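Local atomic coordinates of Spermidine/putrescine ABC transporter, periplasmic binding protein (Treponema pallidum, PDB entry 2V84), a protein that probably serves as the polyamine receptor of an ABC transporter, binding spermidine and putrescine. Residues A233-E237 / A238-H242; A286-L289 / D290-F294; A135-K138 / K139-P142; Q306-T309 / P310-S313. One frame throughout, in Å; residues are numbered along the deposited sequence.

Contact 1: residues A233-E237 / A238-H242; sequences AETPE and AMHEH
The imidazole of His240 reaches back along the chain and hydrogen-bonds through NE2 to Thr235 O at 2.8 Å. The bond is bent, with an N-H...O angle of 132°: the donor lies above the carbonyl plane of Thr235, and the oxygen is itself tilted out of the ring plane. With CG beside its own backbone N and anti to the carbonyl carbon (chi1 -75°), His240 turns its ring towards the chain that precedes it. There the ring lies on the backbone of Glu237, whose CA sits over one face, 3.7 Å from the centroid and almost on the normal, a CH-pi contact. The Glu237 side chain climbs away past the other ring nitrogen, CG lying 4.0 Å from His240 ND1, and its carboxylate does not touch the imidazole.

Beneath the ring the backbone folds through two i to i+3 bonds, Met239 N to Pro236 O at 2.9 Å and His240 N to Glu237 O at 3.2 Å. Pro236 suits the start of this turn, since its ring holds phi near -55° and the position needs no N-H donor. On the flank, the Thr235 methyl CG2 packs 3.7 Å from Met239 CB, crossing it at about a right angle, and Met239 CG rests near Pro236 CG. Outside the turn, Phe232 of helix 228-234 meets the His240 ring edge-to-face.

The donor role of NE2 implies a proton there, and this bent bond, with the CH-pi contact, would limit rotation of the ring and tie the exposed turn to the chain leaving the helix.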
# COMPACT_ATOMS: atom_id res chain seq x y z
N ALA A 233 -10.18 0.26 -11.94
CA ALA A 233 -10.81 -1.06 -12.14
C ALA A 233 -12.32 -0.93 -12.10
O ALA A 233 -13.05 -1.63 -12.84
CB ALA A 233 -10.33 -2.03 -11.06
N GLU A 234 -12.80 -0.01 -11.28
CA GLU A 234 -14.22 0.11 -10.98
C GLU A 234 -14.99 1.06 -11.90
O GLU A 234 -16.23 1.08 -11.88
CB GLU A 234 -14.37 0.57 -9.54
CG GLU A 234 -15.75 0.42 -8.98
CD GLU A 234 -15.93 -0.88 -8.26
OE1 GLU A 234 -14.97 -1.34 -7.59
OE2 GLU A 234 -17.05 -1.43 -8.35
N THR A 235 -14.28 1.87 -12.68
CA THR A 235 -14.93 2.81 -13.59
C THR A 235 -14.72 2.32 -15.02
O THR A 235 -13.60 1.96 -15.37
CB THR A 235 -14.35 4.25 -13.42
OG1 THR A 235 -14.70 4.76 -12.13
CG2 THR A 235 -14.93 5.20 -14.46
N PRO A 236 -15.78 2.32 -15.86
CA PRO A 236 -15.62 1.84 -17.23
C PRO A 236 -14.51 2.60 -17.95
O PRO A 236 -14.31 3.78 -17.69
CB PRO A 236 -16.98 2.15 -17.90
CG PRO A 236 -17.72 3.03 -16.96
CD PRO A 236 -17.16 2.77 -15.58
N GLU A 237 -13.78 1.90 -18.83
CA GLU A 237 -12.64 2.48 -19.53
C GLU A 237 -13.01 3.76 -20.30
O GLU A 237 -12.20 4.69 -20.40
CB GLU A 237 -12.04 1.45 -20.49
CG GLU A 237 -10.52 1.54 -20.66
CD GLU A 237 -10.07 1.01 -22.01
OE1 GLU A 237 -10.34 1.68 -23.03
OE2 GLU A 237 -9.44 -0.08 -22.06
N ALA A 238 -14.24 3.80 -20.82
CA ALA A 238 -14.77 4.96 -21.53
C ALA A 238 -14.71 6.23 -20.69
O ALA A 238 -14.59 7.33 -21.24
CB ALA A 238 -16.21 4.69 -21.97
N MET A 239 -14.80 6.08 -19.37
CA MET A 239 -14.93 7.21 -18.47
C MET A 239 -13.62 7.60 -17.76
O MET A 239 -13.59 8.57 -17.01
CB MET A 239 -16.08 6.99 -17.48
CG MET A 239 -17.46 7.09 -18.13
SD MET A 239 -17.53 8.54 -19.20
CE MET A 239 -19.18 8.44 -19.90
N HIS A 240 -12.56 6.86 -18.05
CA HIS A 240 -11.22 7.10 -17.51
C HIS A 240 -10.64 8.49 -17.81
O HIS A 240 -9.94 9.06 -16.98
CB HIS A 240 -10.26 6.00 -17.98
CG HIS A 240 -10.46 4.70 -17.28
ND1 HIS A 240 -9.56 3.65 -17.39
CD2 HIS A 240 -11.43 4.27 -16.43
CE1 HIS A 240 -9.98 2.64 -16.66
NE2 HIS A 240 -11.11 2.99 -16.06
N GLU A 241 -10.93 9.03 -19.00
CA GLU A 241 -10.41 10.34 -19.41
C GLU A 241 -10.92 11.47 -18.51
O GLU A 241 -10.36 12.57 -18.50
CB GLU A 241 -10.74 10.64 -20.87
CG GLU A 241 -12.23 10.71 -21.18
CD GLU A 241 -12.53 10.95 -22.66
OE1 GLU A 241 -11.98 10.23 -23.53
OE2 GLU A 241 -13.35 11.86 -22.95
N HIS A 242 -12.00 11.19 -17.79
CA HIS A 242 -12.64 12.18 -16.93
C HIS A 242 -12.11 12.12 -15.52
O HIS A 242 -12.53 12.90 -14.68
CB HIS A 242 -14.15 11.96 -16.89
CG HIS A 242 -14.82 12.10 -18.21
ND1 HIS A 242 -15.19 13.32 -18.73
CD2 HIS A 242 -15.18 11.17 -19.13
CE1 HIS A 242 -15.75 13.14 -19.91
NE2 HIS A 242 -15.75 11.84 -20.18

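Contact 2: residues A286-L289 / D290-F294; sequences AEFL and DTFGF
The C-terminal end of helix 282-292 closes here over an aromatic cluster made of Phe288, Phe292 and Phe294. Gly293 leaves helical geometry with positive phi (75°), a backbone shape readily taken by a residue lacking CB, and the chain turns back. Leu289 O is then gripped by two backbone N-H groups from opposite faces of its plane: Phe294 N at 2.9 Å and Phe292 N at 3.1 Å. Earlier in the helix, Thr291 OG1 donates to Glu287 O at 2.8 Å, so that the hydroxyl is satisfied by the helix's own backbone.

Phe288 swings its CG anti to the backbone N (chi1 162°), which carries the ring along the helix towards the two later phenylalanines. Phe294 turns its edge to the face of Phe288 in an offset edge-to-face pair, centroids 5.7 Å apart and planes at 65°; Phe288 CZ lies 3.8 Å from Phe294 CE2. Phe292 meets Phe288 obliquely, with CE2 3.7 Å from Phe288 CE1. Leu289 CD2 also packs 3.6 Å from Phe294 CB, crossing at about a right angle.

Tyr128 stacks on Phe294, and Glu287 turns outward to Ser39 and Lys43. The chemistry is thus divided: hydrogen bonds satisfy Ala286 O, Glu287 O and Leu289 O, while the inclined rings pack by apolar contact, Phe288 and Phe294 buried and Phe292 partly exposed.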
# COMPACT_ATOMS: atom_id res chain seq x y z
N ALA A 286 6.37 -7.82 -14.35
CA ALA A 286 5.65 -6.93 -15.25
C ALA A 286 4.18 -7.34 -15.37
O ALA A 286 3.32 -6.48 -15.40
CB ALA A 286 6.30 -6.87 -16.59
N GLU A 287 3.90 -8.64 -15.42
CA GLU A 287 2.51 -9.12 -15.42
C GLU A 287 1.76 -8.73 -14.14
O GLU A 287 0.56 -8.42 -14.18
CB GLU A 287 2.44 -10.64 -15.68
CG GLU A 287 1.05 -11.26 -15.50
CD GLU A 287 1.04 -12.76 -15.74
OE1 GLU A 287 1.83 -13.23 -16.57
OE2 GLU A 287 0.24 -13.48 -15.11
N PHE A 288 2.48 -8.74 -13.01
CA PHE A 288 1.94 -8.26 -11.75
C PHE A 288 1.58 -6.77 -11.84
O PHE A 288 0.46 -6.38 -11.48
CB PHE A 288 2.94 -8.50 -10.60
CG PHE A 288 2.67 -7.65 -9.37
CD1 PHE A 288 1.51 -7.81 -8.62
CD2 PHE A 288 3.59 -6.69 -8.97
CE1 PHE A 288 1.26 -7.03 -7.51
CE2 PHE A 288 3.35 -5.90 -7.85
CZ PHE A 288 2.18 -6.07 -7.12
N LEU A 289 2.50 -5.95 -12.32
CA LEU A 289 2.28 -4.51 -12.40
C LEU A 289 1.13 -4.15 -13.32
O LEU A 289 0.30 -3.30 -13.01
CB LEU A 289 3.55 -3.79 -12.84
CG LEU A 289 4.76 -3.96 -11.92
CD1 LEU A 289 5.99 -3.42 -12.63
CD2 LEU A 289 4.57 -3.29 -10.54
N ASP A 290 1.08 -4.85 -14.46
CA ASP A 290 0.08 -4.60 -15.50
C ASP A 290 -1.32 -4.96 -15.04
O ASP A 290 -2.31 -4.43 -15.57
CB ASP A 290 0.40 -5.45 -16.72
CG ASP A 290 1.52 -4.90 -17.56
OD1 ASP A 290 2.02 -3.79 -17.31
OD2 ASP A 290 1.91 -5.60 -18.52
N THR A 291 -1.41 -5.90 -14.09
CA THR A 291 -2.68 -6.33 -13.53
C THR A 291 -3.39 -5.14 -12.90
O THR A 291 -4.62 -5.07 -12.96
CB THR A 291 -2.51 -7.48 -12.51
OG1 THR A 291 -2.08 -8.67 -13.19
CG2 THR A 291 -3.83 -7.80 -11.80
N PHE A 292 -2.62 -4.21 -12.33
CA PHE A 292 -3.15 -3.10 -11.54
C PHE A 292 -2.86 -1.70 -12.09
O PHE A 292 -3.31 -0.71 -11.53
CB PHE A 292 -2.62 -3.17 -10.10
CG PHE A 292 -2.93 -4.46 -9.41
CD1 PHE A 292 -4.21 -4.72 -8.93
CD2 PHE A 292 -1.93 -5.42 -9.22
CE1 PHE A 292 -4.51 -5.92 -8.30
CE2 PHE A 292 -2.21 -6.60 -8.58
CZ PHE A 292 -3.49 -6.85 -8.12
N GLY A 293 -2.10 -1.62 -13.18
CA GLY A 293 -1.70 -0.31 -13.73
C GLY A 293 -0.61 0.36 -12.91
O GLY A 293 -0.54 1.57 -12.85
N PHE A 294 0.22 -0.46 -12.26
CA PHE A 294 1.32 0.01 -11.44
C PHE A 294 2.54 0.33 -12.29
O PHE A 294 2.78 -0.33 -13.31
CB PHE A 294 1.74 -1.11 -10.50
CG PHE A 294 0.77 -1.42 -9.40
CD1 PHE A 294 -0.13 -0.47 -8.92
CD2 PHE A 294 0.87 -2.65 -8.75
CE1 PHE A 294 -0.97 -0.78 -7.84
CE2 PHE A 294 0.06 -2.95 -7.67
CZ PHE A 294 -0.86 -2.04 -7.22

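Contact 3: residues A135-K138 / K139-P142; sequences AVNK and KAVP
The chain leaves its strand at Asn137 and curls into a tight turn in which Asn137 O takes Val141 N at 2.8 Å, nearly along the C=O axis, and Ala140 N only weakly. The side chain of Asn137 adds a second acceptor to the same turn. Holding CG anti to the backbone N (chi1 178°), it folds its amide over the following residues, and OD1 receives Ala140 N at 3.2 Å, with the donor well above the amide plane. A weaker bond from Lys139 N to the same OD1 has the form of an Asx turn. Asparagine suits the place because its short arm offers a carbonyl oxygen to N-H groups two and three residues on.

Lys139 CG lies 3.1 Å from Asn137 OD1, and its chain crosses the amide. Below, Val136 CG1 meets Val141 CB at 3.8 Å, an apolar contact of branched side chains at about a right angle, on the buried side of the turn.

In the fold this turn ends strand 125-137, which runs antiparallel to strands 223-226 and 243-246. Asn137 bonds through its backbone to Val222, Val136 does the same to Asp244, and Asn137 also packs on Phe216 of helix 212-218.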
# COMPACT_ATOMS: atom_id res chain seq x y z
N ALA A 135 -8.53 10.80 -6.37
CA ALA A 135 -9.20 10.79 -7.66
C ALA A 135 -10.20 11.95 -7.69
O ALA A 135 -10.95 12.15 -6.75
CB ALA A 135 -9.90 9.47 -7.89
N VAL A 136 -10.22 12.71 -8.79
CA VAL A 136 -11.15 13.80 -8.91
C VAL A 136 -11.94 13.54 -10.18
O VAL A 136 -11.35 13.19 -11.19
CB VAL A 136 -10.47 15.17 -9.05
CG1 VAL A 136 -11.51 16.24 -9.32
CG2 VAL A 136 -9.72 15.52 -7.75
N ASN A 137 -13.26 13.69 -10.09
CA ASN A 137 -14.15 13.64 -11.26
C ASN A 137 -14.12 15.04 -11.90
O ASN A 137 -14.71 15.98 -11.38
CB ASN A 137 -15.57 13.22 -10.82
CG ASN A 137 -16.55 13.20 -11.97
OD1 ASN A 137 -16.37 13.89 -12.95
ND2 ASN A 137 -17.62 12.40 -11.84
N LYS A 138 -13.39 15.14 -13.02
CA LYS A 138 -13.06 16.41 -13.69
C LYS A 138 -14.25 17.08 -14.35
O LYS A 138 -14.23 18.29 -14.60
CB LYS A 138 -12.01 16.17 -14.78
CG LYS A 138 -10.63 15.80 -14.32
CD LYS A 138 -9.61 15.98 -15.45
CE LYS A 138 -9.69 14.89 -16.50
NZ LYS A 138 -8.58 14.97 -17.51
N LYS A 139 -15.27 16.29 -14.69
CA LYS A 139 -16.49 16.89 -15.22
C LYS A 139 -17.34 17.50 -14.10
O LYS A 139 -18.03 18.50 -14.32
CB LYS A 139 -17.28 15.93 -16.14
CG LYS A 139 -17.99 14.77 -15.46
CD LYS A 139 -18.47 13.71 -16.48
CE LYS A 139 -18.37 12.29 -15.87
NZ LYS A 139 -18.98 11.25 -16.75
N ALA A 140 -17.28 16.92 -12.90
CA ALA A 140 -18.03 17.46 -11.77
C ALA A 140 -17.26 18.55 -11.00
O ALA A 140 -17.86 19.42 -10.37
CB ALA A 140 -18.46 16.35 -10.85
N VAL A 141 -15.93 18.48 -11.06
CA VAL A 141 -15.08 19.47 -10.39
C VAL A 141 -14.07 20.00 -11.39
O VAL A 141 -12.95 19.49 -11.46
CB VAL A 141 -14.31 18.86 -9.17
CG1 VAL A 141 -13.80 19.95 -8.29
CG2 VAL A 141 -15.18 17.91 -8.36
N PRO A 142 -14.46 21.01 -12.20
CA PRO A 142 -13.56 21.51 -13.26
C PRO A 142 -12.33 22.28 -12.76
O PRO A 142 -11.28 22.23 -13.42
CB PRO A 142 -14.46 22.42 -14.09
CG PRO A 142 -15.86 22.15 -13.62
CD PRO A 142 -15.75 21.72 -12.21

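Contact 4: residues Q306-T309 / P310-S313; sequences QKKT and PYYS
The polar part of this contact is a single weak hydrogen bond, from Lys308 NZ to Tyr311 OH at 3.2 Å. Lys308 runs extended from a chi1 of -169° and bends only at its last torsion (chi4 54°), which turns the ammonium towards the phenol. The long lysine arm lets the ammonium reach a neutral phenol oxygen, which can accept, though only weakly here.

Van der Waals contacts accompany it. Before the bend, Lys308 CE comes within 3.3 Å of Tyr311 OH and 3.7 Å of Tyr311 CZ, so the CE methylene as well as the ammonium lies along the phenol end of the ring, approaching it obliquely. Thr309 CG2 rests 3.8 Å from Pro310 CD and the two side chains meet at about a right angle. The Thr309-Pro310 peptide bond is trans, and Pro310 brings a nitrogen that has no hydrogen to give: Lys308 O lies near it without a bond. Lys308, Thr309 and Pro310 have extended backbone angles; Tyr311, with its psi of -22°, does not.

The segments belong to the loop between helix 282-292 and strand 321-322. Gln306 NE2 bonds Asp290 OD1 on that helix and Phe294 O just beyond it, and Lys308 N shares the aspartate oxygen. The Tyr311 ring stacks on Phe232 and touches Ala228, both of helix 228-234, so the loop bridges two helices.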
# COMPACT_ATOMS: atom_id res chain seq x y z
N GLN A 306 6.41 -4.52 -19.64
CA GLN A 306 5.02 -4.17 -19.35
C GLN A 306 4.22 -3.87 -20.62
O GLN A 306 4.73 -3.31 -21.59
CB GLN A 306 4.96 -2.97 -18.41
CG GLN A 306 5.32 -3.29 -16.96
CD GLN A 306 5.09 -2.12 -16.03
OE1 GLN A 306 6.02 -1.44 -15.64
NE2 GLN A 306 3.84 -1.87 -15.70
N LYS A 307 2.94 -4.26 -20.58
CA LYS A 307 2.00 -3.98 -21.66
C LYS A 307 1.08 -2.81 -21.30
O LYS A 307 0.43 -2.25 -22.17
CB LYS A 307 1.16 -5.23 -21.98
CG LYS A 307 1.94 -6.52 -22.26
CD LYS A 307 2.79 -6.42 -23.51
CE LYS A 307 3.35 -7.78 -23.93
NZ LYS A 307 4.40 -8.26 -22.98
N LYS A 308 1.02 -2.45 -20.02
CA LYS A 308 0.08 -1.44 -19.56
C LYS A 308 0.77 -0.13 -19.15
O LYS A 308 1.77 -0.14 -18.42
CB LYS A 308 -0.80 -1.99 -18.43
CG LYS A 308 -1.99 -1.09 -18.07
CD LYS A 308 -3.00 -1.78 -17.16
CE LYS A 308 -4.08 -0.79 -16.72
NZ LYS A 308 -4.73 -0.10 -17.88
N THR A 309 0.23 0.98 -19.64
CA THR A 309 0.62 2.33 -19.20
C THR A 309 0.16 2.54 -17.75
O THR A 309 -1.03 2.42 -17.46
CB THR A 309 0.05 3.42 -20.14
OG1 THR A 309 0.47 3.15 -21.48
CG2 THR A 309 0.51 4.82 -19.73
N PRO A 310 1.11 2.83 -16.83
CA PRO A 310 0.77 2.98 -15.41
C PRO A 310 -0.16 4.17 -15.12
O PRO A 310 -0.13 5.18 -15.83
CB PRO A 310 2.14 3.20 -14.74
CG PRO A 310 3.15 2.74 -15.72
CD PRO A 310 2.56 3.01 -17.07
N TYR A 311 -0.96 4.04 -14.06
CA TYR A 311 -1.90 5.08 -13.62
C TYR A 311 -1.20 6.23 -12.93
O TYR A 311 -1.73 7.32 -12.84
CB TYR A 311 -2.97 4.50 -12.70
CG TYR A 311 -3.93 3.58 -13.43
CD1 TYR A 311 -4.43 3.93 -14.67
CD2 TYR A 311 -4.32 2.35 -12.88
CE1 TYR A 311 -5.30 3.11 -15.35
CE2 TYR A 311 -5.19 1.50 -13.58
CZ TYR A 311 -5.68 1.90 -14.80
OH TYR A 311 -6.55 1.12 -15.51
N TYR A 312 -0.00 5.97 -12.42
CA TYR A 312 0.90 7.01 -11.95
C TYR A 312 2.32 6.56 -12.28
O TYR A 312 2.55 5.37 -12.55
CB TYR A 312 0.69 7.28 -10.47
CG TYR A 312 0.72 6.07 -9.55
CD1 TYR A 312 1.91 5.65 -8.96
CD2 TYR A 312 -0.45 5.37 -9.24
CE1 TYR A 312 1.94 4.54 -8.10
CE2 TYR A 312 -0.43 4.26 -8.35
CZ TYR A 312 0.77 3.85 -7.80
OH TYR A 312 0.82 2.77 -6.91
N SER A 313 3.27 7.50 -12.32
CA SER A 313 4.66 7.14 -12.61
C SER A 313 5.42 6.89 -11.33
O SER A 313 4.93 7.23 -10.25
CB SER A 313 5.37 8.19 -13.49
OG SER A 313 5.87 9.25 -12.71

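In the fold
Contact 2 is the most buried of the four, where packed rings join helix-end hydrogen bonds; contact 1 is a surface turn and contact 4 a surface loop, and contact 3 lies between, at a strand's end. Contacts 2 and 4 lie side by side, the loop 306-313 bonding back to the helix through Asp290 OD2 to Lys307 N and Gly293 O to Tyr311 N. Contacts 1 and 3 also meet, His242 O probably accepting Lys138 N, so the turn after helix 228-234 sits beside the end of strand 125-137. Between contacts 1 and 4 there is packing alone, His240 against Tyr311. Contact 3 relies on an asparagine side chain, contact 1 on a histidine, contact 4 on a weak lysine bond.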